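Putative short-chain oxidoreductase (Thermus thermophilus, PDB 2YUT) is probably an NADP-dependent oxidoreductase of the short-chain dehydrogenase/reductase family, with the dinucleotide bound to a Rossmann-type fold. Local coordinates at residues L25-R30 against V42-L47; L67-H72 against R115-G120; A108-G113 against E155-V160. All blocks are in the same frame, centred on the assembly; numbering follows the deposited sequence.

Contact 1: residues L25-R30 against V42-L47. With NAP (NADP nicotinamide-adenine-dinucleotide phosphate), chain B.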
loop_
_atom_site.group_PDB
_atom_site.type_symbol
_atom_site.label_atom_id
_atom_site.label_comp_id
_atom_site.label_asym_id
_atom_site.label_seq_id
_atom_site.Cartn_x
_atom_site.Cartn_y
_atom_site.Cartn_z
ATOM N N LEU A 25 11.162 29.270 3.496
ATOM C CA LEU A 25 11.183 27.876 3.914
ATOM C C LEU A 25 10.536 27.497 5.248
ATOM O O LEU A 25 10.745 28.153 6.269
ATOM C CB LEU A 25 12.648 27.423 3.905
ATOM C CG LEU A 25 13.060 25.956 3.841
ATOM C CD1 LEU A 25 12.467 25.299 2.604
ATOM C CD2 LEU A 25 14.586 25.888 3.802
ATOM N N LEU A 26 9.743 26.426 5.218
ATOM C CA LEU A 26 9.108 25.903 6.427
ATOM C C LEU A 26 9.603 24.468 6.558
ATOM O O LEU A 26 9.554 23.697 5.594
ATOM C CB LEU A 26 7.579 25.923 6.322
ATOM C CG LEU A 26 6.946 27.314 6.241
ATOM C CD1 LEU A 26 6.925 27.777 4.793
ATOM C CD2 LEU A 26 5.535 27.270 6.798
ATOM N N LEU A 27 10.093 24.116 7.743
ATOM C CA LEU A 27 10.622 22.779 7.985
ATOM C C LEU A 27 9.827 22.052 9.065
ATOM O O LEU A 27 9.493 22.638 10.096
ATOM C CB LEU A 27 12.095 22.872 8.408
ATOM C CG LEU A 27 13.046 23.684 7.506
ATOM C CD1 LEU A 27 14.455 23.663 8.085
ATOM C CD2 LEU A 27 13.054 23.112 6.094
ATOM N N SER A 28 9.520 20.781 8.822
ATOM C CA SER A 28 8.786 19.984 9.796
ATOM C C SER A 28 9.434 18.613 10.006
ATOM O O SER A 28 10.014 18.035 9.080
ATOM C CB SER A 28 7.333 19.808 9.359
ATOM O OG SER A 28 6.568 19.221 10.395
ATOM N N GLY A 29 9.331 18.114 11.235
ATOM C CA GLY A 29 9.896 16.823 11.600
ATOM C C GLY A 29 9.420 16.453 12.999
ATOM O O GLY A 29 8.690 17.227 13.618
ATOM N N ARG A 30 9.818 15.289 13.510
ATOM C CA ARG A 30 9.395 14.884 14.854
ATOM C C ARG A 30 10.390 15.312 15.932
ATOM O O ARG A 30 9.996 15.722 17.024
ATOM C CB ARG A 30 9.182 13.365 14.922
ATOM C CG ARG A 30 7.986 12.870 14.124
ATOM C CD ARG A 30 7.734 11.382 14.337
ATOM N NE ARG A 30 8.894 10.572 13.971
ATOM C CZ ARG A 30 8.922 9.241 13.998
ATOM N NH1 ARG A 30 7.847 8.557 14.372
ATOM N NH2 ARG A 30 10.029 8.593 13.659
ATOM N N VAL A 42 19.333 27.621 8.556
ATOM C CA VAL A 42 18.952 28.033 7.211
ATOM C C VAL A 42 17.930 29.164 7.148
ATOM O O VAL A 42 17.436 29.490 6.075
ATOM C CB VAL A 42 18.429 26.835 6.399
ATOM C CG1 VAL A 42 19.507 25.776 6.315
ATOM C CG2 VAL A 42 17.168 26.261 7.041
ATOM N N GLY A 43 17.616 29.765 8.294
ATOM C CA GLY A 43 16.666 30.862 8.305
ATOM C C GLY A 43 15.238 30.464 7.977
ATOM O O GLY A 43 14.478 31.257 7.416
ATOM N N ALA A 44 14.864 29.236 8.331
ATOM C CA ALA A 44 13.515 28.748 8.070
ATOM C C ALA A 44 12.647 28.749 9.323
ATOM O O ALA A 44 13.102 29.074 10.423
ATOM C CB ALA A 44 13.575 27.337 7.492
ATOM N N ARG A 45 11.383 28.388 9.146
ATOM C CA ARG A 45 10.460 28.301 10.267
ATOM C C ARG A 45 10.357 26.835 10.676
ATOM O O ARG A 45 10.219 25.966 9.818
ATOM C CB ARG A 45 9.091 28.839 9.860
ATOM C CG ARG A 45 8.989 30.341 9.947
ATOM C CD ARG A 45 7.626 30.801 9.524
ATOM N NE ARG A 45 7.490 30.799 8.074
ATOM C CZ ARG A 45 6.322 30.833 7.446
ATOM N NH1 ARG A 45 5.199 30.861 8.152
ATOM N NH2 ARG A 45 6.277 30.858 6.119
ATOM N N ALA A 46 10.447 26.566 11.976
ATOM C CA ALA A 46 10.364 25.200 12.497
ATOM C C ALA A 46 8.973 24.905 13.049
ATOM O O ALA A 46 8.507 25.573 13.972
ATOM C CB ALA A 46 11.408 24.984 13.597
ATOM N N LEU A 47 8.324 23.895 12.483
ATOM C CA LEU A 47 6.988 23.495 12.904
ATOM C C LEU A 47 6.971 21.976 13.083
ATOM O O LEU A 47 6.588 21.239 12.177
ATOM C CB LEU A 47 5.954 23.913 11.848
ATOM C CG LEU A 47 5.694 25.411 11.660
ATOM C CD1 LEU A 47 4.805 25.644 10.441
ATOM C CD2 LEU A 47 5.038 25.971 12.916
HETATM P PA NAP B . 15.608 9.392 7.247
HETATM O O1A NAP B . 15.386 8.228 8.336
HETATM O O2A NAP B . 16.976 9.954 7.273
HETATM O O5B NAP B . 14.491 10.504 7.565
HETATM C C5B NAP B . 13.125 10.123 7.742
HETATM C C4B NAP B . 12.272 11.352 8.055
HETATM O O4B NAP B . 10.908 10.922 8.206
HETATM C C3B NAP B . 12.697 11.966 9.393
HETATM O O3B NAP B . 12.677 13.393 9.299
HETATM C C2B NAP B . 11.594 11.491 10.337
HETATM O O2B NAP B . 11.406 12.458 11.373
HETATM C C1B NAP B . 10.415 11.599 9.371
HETATM N N9A NAP B . 9.233 10.903 9.926
HETATM C C8A NAP B . 9.136 9.595 10.154
HETATM N N7A NAP B . 7.946 9.324 10.686
HETATM C C5A NAP B . 7.279 10.469 10.796
HETATM C C6A NAP B . 6.027 10.815 11.287
HETATM N N6A NAP B . 5.212 9.882 11.772
HETATM N N1A NAP B . 5.657 12.103 11.268
HETATM C C2A NAP B . 6.462 13.036 10.791
HETATM N N3A NAP B . 7.659 12.745 10.317
HETATM C C4A NAP B . 8.096 11.478 10.307
HETATM O O3 NAP B . 15.202 8.729 5.835
HETATM P PN NAP B . 15.647 9.346 4.415
HETATM O O1N NAP B . 16.751 8.532 3.856
HETATM O O2N NAP B . 15.839 10.809 4.535
HETATM O O5D NAP B . 14.359 9.071 3.488
HETATM C C5D NAP B . 13.505 10.143 3.082
HETATM C C4D NAP B . 12.443 9.661 2.090
HETATM O O4D NAP B . 13.145 9.090 0.968
HETATM C C3D NAP B . 11.610 8.527 2.693
HETATM O O3D NAP B . 10.325 8.445 2.071
HETATM C C2D NAP B . 12.450 7.310 2.316
HETATM O O2D NAP B . 11.665 6.114 2.309
HETATM C C1D NAP B . 12.775 7.703 0.876
HETATM N N1N NAP B . 13.840 6.872 0.272
HETATM C C2N NAP B . 15.075 6.733 0.918
HETATM C C3N NAP B . 16.069 5.947 0.348
HETATM C C7N NAP B . 17.422 5.799 1.049
HETATM O O7N NAP B . 18.248 4.974 0.664
HETATM N N7N NAP B . 17.609 6.613 2.084
HETATM C C4N NAP B . 15.838 5.299 -0.860
HETATM C C5N NAP B . 14.614 5.435 -1.507
HETATM C C6N NAP B . 13.613 6.219 -0.946
HETATM P P2B NAP B . 12.194 12.368 12.775
HETATM O O1X NAP B . 13.694 11.876 12.460
HETATM O O2X NAP B . 12.307 13.892 13.285
HETATM O O3X NAP B . 11.508 11.494 13.753
HETATM O O HOH W 1 12.960 31.056 4.866
HETATM O O HOH W 2 9.733 30.781 6.394
#
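L25 O takes two hydrogen bonds, one from R45 N at 3.0 Å and one from a water that also accepts from R45 NE. Backbone bonds continue from there, with R45 O receiving L27 N at 2.8 Å and L27 O receiving L47 N. S28 adds a side-chain bond: with OG anti to the backbone N (chi1 -171°), the hydroxyl is placed to donate to L47 O at 2.7 Å. L26 and R45 lie side by side. L26 CD2 sits 3.6 Å above one face of the R45 guanidinium, offset toward its rim, and also packs on L47 CD1 at 4.1 Å; L26 CD1 is 3.4 Å from R45 NH2, which forms a salt bridge with D24. An alanine at L26 would probably deprive that guanidinium face of its apolar support, free the arginine end to shift against D24, and open a gap beside L47 CD1. This is the parallel pairing that closes the beta-alpha-beta unit of strand 24-28, helix 32-42 and strand 45-46 in the Rossmann fold; G43 ends the helix in a Schellman motif. On the opposite sheet face, L27 CG packs 3.7 Å from A44 CB, and L27 and V42 cross obliquely, CD1 touching CG2. Past the strand, R30 NE donates to O3X of the NADP 2'-phosphate at 2.8 Å and R30 N to O2X, while adenine N7A lies over the centre of a guanidinium face.

Contact 2: residues L67-H72 against R115-G120. With NAP (NADP nicotinamide-adenine-dinucleotide phosphate), chain B.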
loop_
_atom_site.group_PDB
_atom_site.type_symbol
_atom_site.label_atom_id
_atom_site.label_comp_id
_atom_site.label_asym_id
_atom_site.label_seq_id
_atom_site.Cartn_x
_atom_site.Cartn_y
_atom_site.Cartn_z
ATOM N N LEU A 67 1.419 26.846 -0.670
ATOM C CA LEU A 67 2.767 26.398 -0.997
ATOM C C LEU A 67 3.031 26.371 -2.500
ATOM O O LEU A 67 2.120 26.142 -3.300
ATOM C CB LEU A 67 2.995 24.984 -0.447
ATOM C CG LEU A 67 2.748 24.701 1.044
ATOM C CD1 LEU A 67 2.828 23.196 1.287
ATOM C CD2 LEU A 67 3.770 25.436 1.903
ATOM N N ASP A 68 4.288 26.610 -2.870
ATOM C CA ASP A 68 4.721 26.554 -4.263
ATOM C C ASP A 68 5.415 25.204 -4.435
ATOM O O ASP A 68 5.441 24.633 -5.530
ATOM C CB ASP A 68 5.725 27.669 -4.577
ATOM C CG ASP A 68 5.114 29.050 -4.481
ATOM O OD1 ASP A 68 4.205 29.349 -5.282
ATOM O OD2 ASP A 68 5.536 29.832 -3.601
ATOM N N LEU A 69 5.981 24.698 -3.339
ATOM C CA LEU A 69 6.692 23.425 -3.363
ATOM C C LEU A 69 6.618 22.658 -2.046
ATOM O O LEU A 69 6.832 23.215 -0.968
ATOM C CB LEU A 69 8.168 23.650 -3.720
ATOM C CG LEU A 69 9.072 22.403 -3.725
ATOM C CD1 LEU A 69 8.627 21.455 -4.832
ATOM C CD2 LEU A 69 10.534 22.803 -3.932
ATOM N N LEU A 70 6.310 21.370 -2.153
ATOM C CA LEU A 70 6.236 20.482 -0.999
ATOM C C LEU A 70 7.154 19.295 -1.264
ATOM O O LEU A 70 7.097 18.684 -2.333
ATOM C CB LEU A 70 4.801 19.977 -0.792
ATOM C CG LEU A 70 4.612 18.770 0.139
ATOM C CD1 LEU A 70 4.886 19.169 1.589
ATOM C CD2 LEU A 70 3.189 18.241 -0.001
ATOM N N VAL A 71 8.024 18.993 -0.306
ATOM C CA VAL A 71 8.920 17.856 -0.429
ATOM C C VAL A 71 8.678 17.006 0.814
ATOM O O VAL A 71 9.081 17.377 1.919
ATOM C CB VAL A 71 10.407 18.282 -0.483
ATOM C CG1 VAL A 71 11.282 17.056 -0.674
ATOM C CG2 VAL A 71 10.634 19.269 -1.629
ATOM N N HIS A 72 8.006 15.874 0.624
ATOM C CA HIS A 72 7.665 14.962 1.717
ATOM C C HIS A 72 8.752 13.887 1.866
ATOM O O HIS A 72 8.593 12.752 1.411
ATOM C CB HIS A 72 6.302 14.324 1.417
ATOM C CG HIS A 72 5.659 13.650 2.592
ATOM N ND1 HIS A 72 5.179 14.346 3.682
ATOM C CD2 HIS A 72 5.380 12.345 2.826
ATOM C CE1 HIS A 72 4.631 13.498 4.535
ATOM N NE2 HIS A 72 4.738 12.278 4.038
ATOM N N ARG A 115 4.263 22.290 -7.027
ATOM C CA ARG A 115 4.730 20.926 -7.215
ATOM C C ARG A 115 4.761 20.274 -5.842
ATOM O O ARG A 115 5.087 20.921 -4.845
ATOM C CB ARG A 115 6.128 20.923 -7.830
ATOM C CG ARG A 115 6.158 21.533 -9.219
ATOM C CD ARG A 115 7.536 22.031 -9.586
ATOM N NE ARG A 115 7.506 22.757 -10.851
ATOM C CZ ARG A 115 8.507 23.497 -11.314
ATOM N NH1 ARG A 115 9.629 23.614 -10.614
ATOM N NH2 ARG A 115 8.384 24.122 -12.476
ATOM N N ALA A 116 4.397 19.003 -5.789
ATOM C CA ALA A 116 4.392 18.260 -4.537
ATOM C C ALA A 116 5.173 16.989 -4.827
ATOM O O ALA A 116 4.762 16.159 -5.643
ATOM C CB ALA A 116 2.961 17.951 -4.108
ATOM N N VAL A 117 6.311 16.858 -4.155
ATOM C CA VAL A 117 7.223 15.744 -4.355
ATOM C C VAL A 117 7.141 14.674 -3.277
ATOM O O VAL A 117 7.165 14.974 -2.084
ATOM C CB VAL A 117 8.683 16.266 -4.433
ATOM C CG1 VAL A 117 9.633 15.138 -4.776
ATOM C CG2 VAL A 117 8.777 17.397 -5.455
ATOM N N PHE A 118 7.061 13.423 -3.715
ATOM C CA PHE A 118 6.976 12.281 -2.811
ATOM C C PHE A 118 8.009 11.263 -3.260
ATOM O O PHE A 118 8.459 11.289 -4.407
ATOM C CB PHE A 118 5.567 11.682 -2.860
ATOM C CG PHE A 118 4.504 12.615 -2.358
ATOM C CD1 PHE A 118 4.149 12.628 -1.010
ATOM C CD2 PHE A 118 3.888 13.516 -3.223
ATOM C CE1 PHE A 118 3.200 13.524 -0.526
ATOM C CE2 PHE A 118 2.937 14.419 -2.755
ATOM C CZ PHE A 118 2.592 14.425 -1.404
ATOM N N PHE A 119 8.379 10.359 -2.362
ATOM C CA PHE A 119 9.390 9.362 -2.672
ATOM C C PHE A 119 8.870 7.921 -2.628
ATOM O O PHE A 119 8.391 7.448 -1.596
ATOM C CB PHE A 119 10.566 9.548 -1.705
ATOM C CG PHE A 119 11.185 10.925 -1.775
ATOM C CD1 PHE A 119 12.219 11.196 -2.675
ATOM C CD2 PHE A 119 10.691 11.964 -0.990
ATOM C CE1 PHE A 119 12.748 12.485 -2.794
ATOM C CE2 PHE A 119 11.211 13.261 -1.100
ATOM C CZ PHE A 119 12.243 13.523 -2.004
ATOM N N GLY A 120 8.963 7.236 -3.765
ATOM C CA GLY A 120 8.518 5.857 -3.838
ATOM C C GLY A 120 9.725 4.943 -3.783
ATOM O O GLY A 120 10.615 5.140 -2.955
HETATM P PA NAP B . 15.608 9.392 7.247
HETATM O O1A NAP B . 15.386 8.228 8.336
HETATM O O2A NAP B . 16.976 9.954 7.273
HETATM O O5B NAP B . 14.491 10.504 7.565
HETATM C C5B NAP B . 13.125 10.123 7.742
HETATM C C4B NAP B . 12.272 11.352 8.055
HETATM O O4B NAP B . 10.908 10.922 8.206
HETATM C C3B NAP B . 12.697 11.966 9.393
HETATM O O3B NAP B . 12.677 13.393 9.299
HETATM C C2B NAP B . 11.594 11.491 10.337
HETATM O O2B NAP B . 11.406 12.458 11.373
HETATM C C1B NAP B . 10.415 11.599 9.371
HETATM N N9A NAP B . 9.233 10.903 9.926
HETATM C C8A NAP B . 9.136 9.595 10.154
HETATM N N7A NAP B . 7.946 9.324 10.686
HETATM C C5A NAP B . 7.279 10.469 10.796
HETATM C C6A NAP B . 6.027 10.815 11.287
HETATM N N6A NAP B . 5.212 9.882 11.772
HETATM N N1A NAP B . 5.657 12.103 11.268
HETATM C C2A NAP B . 6.462 13.036 10.791
HETATM N N3A NAP B . 7.659 12.745 10.317
HETATM C C4A NAP B . 8.096 11.478 10.307
HETATM O O3 NAP B . 15.202 8.729 5.835
HETATM P PN NAP B . 15.647 9.346 4.415
HETATM O O1N NAP B . 16.751 8.532 3.856
HETATM O O2N NAP B . 15.839 10.809 4.535
HETATM O O5D NAP B . 14.359 9.071 3.488
HETATM C C5D NAP B . 13.505 10.143 3.082
HETATM C C4D NAP B . 12.443 9.661 2.090
HETATM O O4D NAP B . 13.145 9.090 0.968
HETATM C C3D NAP B . 11.610 8.527 2.693
HETATM O O3D NAP B . 10.325 8.445 2.071
HETATM C C2D NAP B . 12.450 7.310 2.316
HETATM O O2D NAP B . 11.665 6.114 2.309
HETATM C C1D NAP B . 12.775 7.703 0.876
HETATM N N1N NAP B . 13.840 6.872 0.272
HETATM C C2N NAP B . 15.075 6.733 0.918
HETATM C C3N NAP B . 16.069 5.947 0.348
HETATM C C7N NAP B . 17.422 5.799 1.049
HETATM O O7N NAP B . 18.248 4.974 0.664
HETATM N N7N NAP B . 17.609 6.613 2.084
HETATM C C4N NAP B . 15.838 5.299 -0.860
HETATM C C5N NAP B . 14.614 5.435 -1.507
HETATM C C6N NAP B . 13.613 6.219 -0.946
HETATM P P2B NAP B . 12.194 12.368 12.775
HETATM O O1X NAP B . 13.694 11.876 12.460
HETATM O O2X NAP B . 12.307 13.892 13.285
HETATM O O3X NAP B . 11.508 11.494 13.753
HETATM O O HOH W 3 7.201 10.620 0.258
#
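H72 carries CG anti to its backbone N (chi1 -165°), whereas F118 carries CG anti to its carbonyl carbon (chi1 -64°), and the two first torsions place the CG atoms so that H72 CB and CG come against the F118 ring. Both side chains lie on one face of the sheet. The rings meet obliquely, with centroids 5.7 Å apart and planes at 50°. H72 CB is 3.7 Å from both F118 CD1 and CE1, and H72 CG follows at 4.0 Å from the same two atoms. L70 continues this face: its CD2 reaches F118 CZ at 4.1 Å and touches A116 CB as well.

Four backbone bonds join the parallel strands. R115 N donates to D68 O, L70 N to R115 O, and V117 N to L70 O in a nearly straight 2.7 Å bond; H72 N to V117 O is the last direct one. Beyond it the chains separate, and a water bridges H72 O and F119 N. On the other face, L69 CD1 touches V117 CG2 and R115 CB. V71 CG1 comes to the edge of the F119 ring, 3.8 Å from CE2. H72 O also lies at that edge, 3.3 Å from F119 CD2. F119 CB then meets the nicotinamide ribose of NADP at O4D, 3.7 Å away, where the C-terminal ends of these strands border the cofactor, as is characteristic of a Rossmann fold.

Within the sheet, strand 2-6 adjoins 67-72 and strand 158-162 adjoins 114-119. Helix 89-107 covers the H72 and F118 face through A101 and V104, and its T100 OG1 is hydrogen-bonded to H72 NE2.

Contact 3: residues A108-G113 against E155-V160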
loop_
_atom_site.group_PDB
_atom_site.type_symbol
_atom_site.label_atom_id
_atom_site.label_comp_id
_atom_site.label_asym_id
_atom_site.label_seq_id
_atom_site.Cartn_x
_atom_site.Cartn_y
_atom_site.Cartn_z
ATOM N N ALA A 108 -3.055 20.206 2.583
ATOM C CA ALA A 108 -2.143 21.208 2.045
ATOM C C ALA A 108 -2.822 22.309 1.227
ATOM O O ALA A 108 -3.780 22.069 0.491
ATOM C CB ALA A 108 -1.072 20.528 1.199
ATOM N N ARG A 109 -2.324 23.528 1.379
ATOM C CA ARG A 109 -2.828 24.656 0.604
ATOM C C ARG A 109 -1.787 24.828 -0.498
ATOM O O ARG A 109 -0.592 24.883 -0.210
ATOM C CB ARG A 109 -2.878 25.925 1.452
ATOM C CG ARG A 109 -4.146 26.115 2.261
ATOM C CD ARG A 109 -4.356 25.020 3.284
ATOM N NE ARG A 109 -5.369 25.414 4.258
ATOM C CZ ARG A 109 -6.004 24.572 5.064
ATOM N NH1 ARG A 109 -5.737 23.273 5.016
ATOM N NH2 ARG A 109 -6.908 25.030 5.918
ATOM N N PHE A 110 -2.228 24.904 -1.748
ATOM C CA PHE A 110 -1.308 25.046 -2.873
ATOM C C PHE A 110 -1.582 26.256 -3.749
ATOM O O PHE A 110 -2.728 26.655 -3.932
ATOM C CB PHE A 110 -1.376 23.814 -3.784
ATOM C CG PHE A 110 -0.791 22.567 -3.187
ATOM C CD1 PHE A 110 0.575 22.468 -2.945
ATOM C CD2 PHE A 110 -1.605 21.470 -2.906
ATOM C CE1 PHE A 110 1.126 21.293 -2.435
ATOM C CE2 PHE A 110 -1.066 20.287 -2.395
ATOM C CZ PHE A 110 0.303 20.198 -2.158
ATOM N N GLN A 111 -0.511 26.822 -4.300
ATOM C CA GLN A 111 -0.605 27.945 -5.229
ATOM C C GLN A 111 -0.766 27.248 -6.580
ATOM O O GLN A 111 -0.362 26.092 -6.726
ATOM C CB GLN A 111 0.707 28.742 -5.258
ATOM C CG GLN A 111 1.038 29.499 -3.982
ATOM C CD GLN A 111 0.278 30.802 -3.872
ATOM O OE1 GLN A 111 -0.746 30.993 -4.536
ATOM N NE2 GLN A 111 0.762 31.703 -3.024
ATOM N N LYS A 112 -1.356 27.922 -7.559
ATOM C CA LYS A 112 -1.484 27.318 -8.883
ATOM C C LYS A 112 -0.054 27.093 -9.366
ATOM O O LYS A 112 0.822 27.919 -9.115
ATOM C CB LYS A 112 -2.211 28.265 -9.845
ATOM C CG LYS A 112 -3.700 28.438 -9.564
ATOM C CD LYS A 112 -4.470 27.161 -9.873
ATOM C CE LYS A 112 -5.962 27.318 -9.603
ATOM N NZ LYS A 112 -6.584 28.356 -10.472
ATOM N N GLY A 113 0.198 25.976 -10.033
ATOM C CA GLY A 113 1.543 25.714 -10.519
ATOM C C GLY A 113 2.459 25.030 -9.517
ATOM O O GLY A 113 3.587 24.666 -9.846
ATOM N N GLU A 155 -6.403 21.389 -9.840
ATOM C CA GLU A 155 -6.159 22.539 -8.975
ATOM C C GLU A 155 -4.902 23.266 -9.440
ATOM O O GLU A 155 -4.473 24.233 -8.815
ATOM C CB GLU A 155 -5.955 22.096 -7.522
ATOM C CG GLU A 155 -7.162 21.466 -6.860
ATOM C CD GLU A 155 -6.897 21.103 -5.407
ATOM O OE1 GLU A 155 -6.547 22.003 -4.616
ATOM O OE2 GLU A 155 -7.037 19.916 -5.055
ATOM N N GLY A 156 -4.313 22.792 -10.534
ATOM C CA GLY A 156 -3.102 23.402 -11.050
ATOM C C GLY A 156 -1.869 22.937 -10.290
ATOM O O GLY A 156 -0.830 23.600 -10.305
ATOM N N VAL A 157 -1.984 21.789 -9.630
ATOM C CA VAL A 157 -0.882 21.236 -8.849
ATOM C C VAL A 157 -0.289 19.989 -9.496
ATOM O O VAL A 157 -1.016 19.073 -9.890
ATOM C CB VAL A 157 -1.350 20.879 -7.427
ATOM C CG1 VAL A 157 -0.190 20.324 -6.618
ATOM C CG2 VAL A 157 -1.929 22.108 -6.756
ATOM N N HIS A 158 1.034 19.953 -9.593
ATOM C CA HIS A 158 1.715 18.819 -10.197
ATOM C C HIS A 158 2.342 17.902 -9.165
ATOM O O HIS A 158 3.206 18.325 -8.393
ATOM C CB HIS A 158 2.811 19.293 -11.147
ATOM C CG HIS A 158 2.336 20.273 -12.171
ATOM N ND1 HIS A 158 2.134 21.605 -11.885
ATOM C CD2 HIS A 158 2.011 20.113 -13.475
ATOM C CE1 HIS A 158 1.707 22.225 -12.971
ATOM N NE2 HIS A 158 1.623 21.342 -13.950
ATOM N N LEU A 159 1.906 16.646 -9.158
ATOM C CA LEU A 159 2.454 15.658 -8.240
ATOM C C LEU A 159 3.636 15.010 -8.941
ATOM O O LEU A 159 3.538 14.621 -10.101
ATOM C CB LEU A 159 1.414 14.586 -7.903
ATOM C CG LEU A 159 0.164 15.023 -7.138
ATOM C CD1 LEU A 159 -0.750 13.812 -6.925
ATOM C CD2 LEU A 159 0.557 15.631 -5.802
ATOM N N VAL A 160 4.756 14.909 -8.235
ATOM C CA VAL A 160 5.960 14.308 -8.791
ATOM C C VAL A 160 6.371 13.112 -7.935
ATOM O O VAL A 160 6.546 13.237 -6.722
ATOM C CB VAL A 160 7.123 15.327 -8.816
ATOM C CG1 VAL A 160 8.363 14.696 -9.424
ATOM C CG2 VAL A 160 6.709 16.566 -9.599
#
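V157 fits against F110 with both methyl groups, the two side chains crossing at about a right angle. V157 CG1 stands over the centre of one face of the phenyl ring, 4.1 Å from the centroid and 9° off the ring normal, in a CH-pi contact. V157 CG2 takes the base of the same side chain, 3.5 Å from F110 CB. The valine torsion explains the division of labour: CG1 is anti to the backbone N (chi1 -179°), which sets it over the ring, and CG2 falls beside that N, next to F110 CB.

G113 supplies the polar link. Its N donates to G156 O at 2.6 Å, a short but bent bond, 141° at the hydrogen. G156, with positive phi, follows helix 132-153 and forms a Schellman motif with its last turn, while G113 lies at the corner between strands 110-111 and 114-119; the contact thus joins two turns at the edge of the Rossmann fold, each leading into a strand of the parallel sheet. G113 calls for glycine, since a CB would jam against the carbonyl O of K112; at G156 positive phi favours it, and a CB would run into K112 CD as that side chain is placed. That lysine methylene already presses close to E155 O, at 3.1 Å.

F110 also packs on L70, A116 and L105, and V157 on L152 of helix 132-153. The second subunit reaches in here: its R83 forms a salt bridge with E155 OE2, hydrogen-bonds through NH1 to A108 O and packs on F110.

How the contacts relate
From the N terminus, contact 1 comes first and closes a short loop, in which helix 32-42 returns the chain to set strand 45-46 beside 24-28 at one edge of the sheet. Contact 2 opens only after that and spans 42 residues, including helix 89-107, to pair 67-72 with 115-120 in the sheet interior. Contact 3 starts inside that loop and ends beyond it, so contacts 2 and 3 cross; they also touch, through L67 N to R109 O (2.8 Å) and A116 O to V160 N (2.9 Å). Contacts 1 and 2 both touch NADP, whereas contact 3 joins the turn before 114-119 to the turn before the outermost strand 158-162, where the second subunit also touches.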